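Local coordinates for C. albicans actin interacting protein Aip5 (Candida albicans SC5314, PDB 6M4C), which probably promotes actin nucleation as part of the polarisome complex that supports filamentous growth, at residues Q10-T16 / P67-G72. Residue numbers count along the deposited sequence, not the author numbering.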
loop_
_atom_site.group_PDB
_atom_site.type_symbol
_atom_site.label_atom_id
_atom_site.label_comp_id
_atom_site.label_asym_id
_atom_site.label_seq_id
_atom_site.Cartn_x
_atom_site.Cartn_y
_atom_site.Cartn_z
ATOM N N GLN A 10 7.216 13.723 -6.652
ATOM C CA GLN A 10 7.679 12.355 -6.775
ATOM C C GLN A 10 6.964 11.462 -5.770
ATOM O O GLN A 10 6.632 11.906 -4.679
ATOM C CB GLN A 10 9.191 12.323 -6.628
ATOM C CG GLN A 10 9.893 12.162 -7.957
ATOM C CD GLN A 10 11.358 11.937 -7.688
ATOM O OE1 GLN A 10 11.829 12.031 -6.556
ATOM N NE2 GLN A 10 12.088 11.610 -8.736
ATOM N N PRO A 11 6.690 10.188 -6.125
ATOM C CA PRO A 11 5.928 9.284 -5.267
ATOM C C PRO A 11 6.542 9.128 -3.887
ATOM O O PRO A 11 7.704 8.772 -3.768
ATOM C CB PRO A 11 6.072 7.939 -5.993
ATOM C CG PRO A 11 6.171 8.328 -7.438
ATOM C CD PRO A 11 7.036 9.570 -7.411
ATOM N N VAL A 12 5.756 9.383 -2.844
ATOM C CA VAL A 12 6.229 9.106 -1.496
ATOM C C VAL A 12 5.659 7.772 -1.010
ATOM O O VAL A 12 4.478 7.507 -1.156
ATOM C CB VAL A 12 5.922 10.260 -0.530
ATOM C CG1 VAL A 12 6.270 9.871 0.899
ATOM C CG2 VAL A 12 6.601 11.567 -0.947
ATOM N N TYR A 13 6.512 6.910 -0.459
ATOM C CA TYR A 13 6.049 5.604 -0.036
ATOM C C TYR A 13 6.431 5.419 1.413
ATOM O O TYR A 13 7.478 5.908 1.836
ATOM C CB TYR A 13 6.734 4.465 -0.791
ATOM C CG TYR A 13 6.591 4.525 -2.288
ATOM C CD1 TYR A 13 5.390 4.241 -2.907
ATOM C CD2 TYR A 13 7.658 4.886 -3.089
ATOM C CE1 TYR A 13 5.254 4.307 -4.283
ATOM C CE2 TYR A 13 7.532 4.974 -4.465
ATOM C CZ TYR A 13 6.328 4.680 -5.068
ATOM O OH TYR A 13 6.206 4.782 -6.425
ATOM N N ILE A 14 5.541 4.738 2.140
ATOM C CA ILE A 14 5.900 4.051 3.361
ATOM C C ILE A 14 6.233 2.599 3.025
ATOM O O ILE A 14 5.370 1.838 2.582
ATOM C CB ILE A 14 4.782 4.147 4.398
ATOM C CG1 ILE A 14 4.566 5.603 4.803
ATOM C CG2 ILE A 14 5.131 3.292 5.592
ATOM C CD1 ILE A 14 3.747 5.782 6.048
ATOM N N PHE A 15 7.510 2.241 3.232
ATOM C CA PHE A 15 7.954 0.866 3.114
ATOM C C PHE A 15 7.613 0.186 4.430
ATOM O O PHE A 15 7.793 0.788 5.491
ATOM C CB PHE A 15 9.439 0.814 2.752
ATOM C CG PHE A 15 9.756 0.958 1.282
ATOM C CD1 PHE A 15 8.966 1.731 0.438
ATOM C CD2 PHE A 15 10.838 0.298 0.729
ATOM C CE1 PHE A 15 9.277 1.874 -0.910
ATOM C CE2 PHE A 15 11.141 0.434 -0.623
ATOM C CZ PHE A 15 10.371 1.224 -1.443
ATOM N N THR A 16 7.056 -1.027 4.347
ATOM C CA THR A 16 6.628 -1.728 5.549
ATOM C C THR A 16 6.422 -3.218 5.267
ATOM O O THR A 16 6.632 -3.688 4.140
ATOM C CB THR A 16 5.369 -1.097 6.153
ATOM O OG1 THR A 16 5.241 -1.688 7.444
ATOM C CG2 THR A 16 4.115 -1.364 5.348
ATOM N N PRO A 67 8.996 0.261 9.715
ATOM C CA PRO A 67 8.624 0.987 8.496
ATOM C C PRO A 67 9.549 2.170 8.238
ATOM O O PRO A 67 10.245 2.653 9.127
ATOM C CB PRO A 67 7.188 1.489 8.754
ATOM C CG PRO A 67 7.104 1.612 10.263
ATOM C CD PRO A 67 8.004 0.501 10.786
ATOM N N GLY A 68 9.515 2.664 7.007
ATOM C CA GLY A 68 10.207 3.902 6.723
ATOM C C GLY A 68 9.679 4.522 5.441
ATOM O O GLY A 68 8.847 3.922 4.764
ATOM N N VAL A 69 10.225 5.696 5.114
ATOM C CA VAL A 69 9.697 6.498 4.036
ATOM C C VAL A 69 10.712 6.475 2.915
ATOM O O VAL A 69 11.884 6.661 3.176
ATOM C CB VAL A 69 9.461 7.951 4.479
ATOM C CG1 VAL A 69 9.137 8.831 3.283
ATOM C CG2 VAL A 69 8.377 8.058 5.536
ATOM N N VAL A 70 10.232 6.332 1.681
ATOM C CA VAL A 70 11.076 6.371 0.504
ATOM C C VAL A 70 10.436 7.327 -0.492
ATOM O O VAL A 70 9.250 7.242 -0.782
ATOM C CB VAL A 70 11.164 4.968 -0.117
ATOM C CG1 VAL A 70 11.672 4.978 -1.557
ATOM C CG2 VAL A 70 11.919 3.999 0.771
ATOM N N ARG A 71 11.241 8.226 -1.037
ATOM C CA ARG A 71 10.726 9.101 -2.063
ATOM C C ARG A 71 11.250 8.592 -3.404
ATOM O O ARG A 71 12.454 8.508 -3.610
ATOM C CB ARG A 71 11.043 10.563 -1.739
ATOM C CG ARG A 71 10.662 11.485 -2.884
ATOM C CD ARG A 71 11.415 12.786 -3.005
ATOM N NE ARG A 71 12.653 12.691 -3.764
ATOM C CZ ARG A 71 13.848 12.839 -3.215
ATOM N NH1 ARG A 71 13.932 13.068 -1.917
ATOM N NH2 ARG A 71 14.942 12.748 -3.953
ATOM N N GLY A 72 10.323 8.239 -4.302
ATOM C CA GLY A 72 10.611 7.534 -5.540
ATOM C C GLY A 72 11.508 6.336 -5.275
ATOM O O GLY A 72 11.122 5.394 -4.583
#
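In an antiparallel pair of strands, every second residue faces its partner with both backbone NH and C=O, while the residues between turn theirs to the next strand. Strands 12-16 and 68-71 illustrate the rule. Tyr13 and Val70 form one hydrogen-bonded pair, Tyr13 N to Val70 O and Val70 N to Tyr13 O both being 2.8 Å. Phe15 and Gly68 form the next, with Phe15 N 2.6 Å from Gly68 O and Gly68 N 3.0 Å from Phe15 O. Beyond the strand ends, Gly72 N adds a nearly straight bond of 2.7 Å to Pro11 O; proline, lacking an NH, can give nothing back. Val12, Ile14 and Thr16 bond through their backbones to strand 43-46 instead, so strand 12-16 is held along both edges. This order, a parallel neighbour on one side and an antiparallel one on the other, with strand 74-78 next to 68-71, is that of the thioredoxin fold, to whose superfamily the protein belongs. Pro67 precedes the antiparallel strand, and its CA donates a C-H...O contact to Phe15 O (3.1 Å). One sheet face carries Phe15, whose ring takes Val70 CG2 squarely over its centre at 3.6 Å while helix 51-60 also packs on Phe15. On the other face Val12 CG1 meets Val69 CG1 at 3.9 Å, and Ile14 reaches Leu31 of helix 22-36. Several side-chain groups find partners as well: Arg71 NE bonds Gln10 OE1 at 3.0 Å, Arg71 NH1 the carbonyl of Leu95, and Thr16 OG1 is hydrogen-bonded to Ser28 OG.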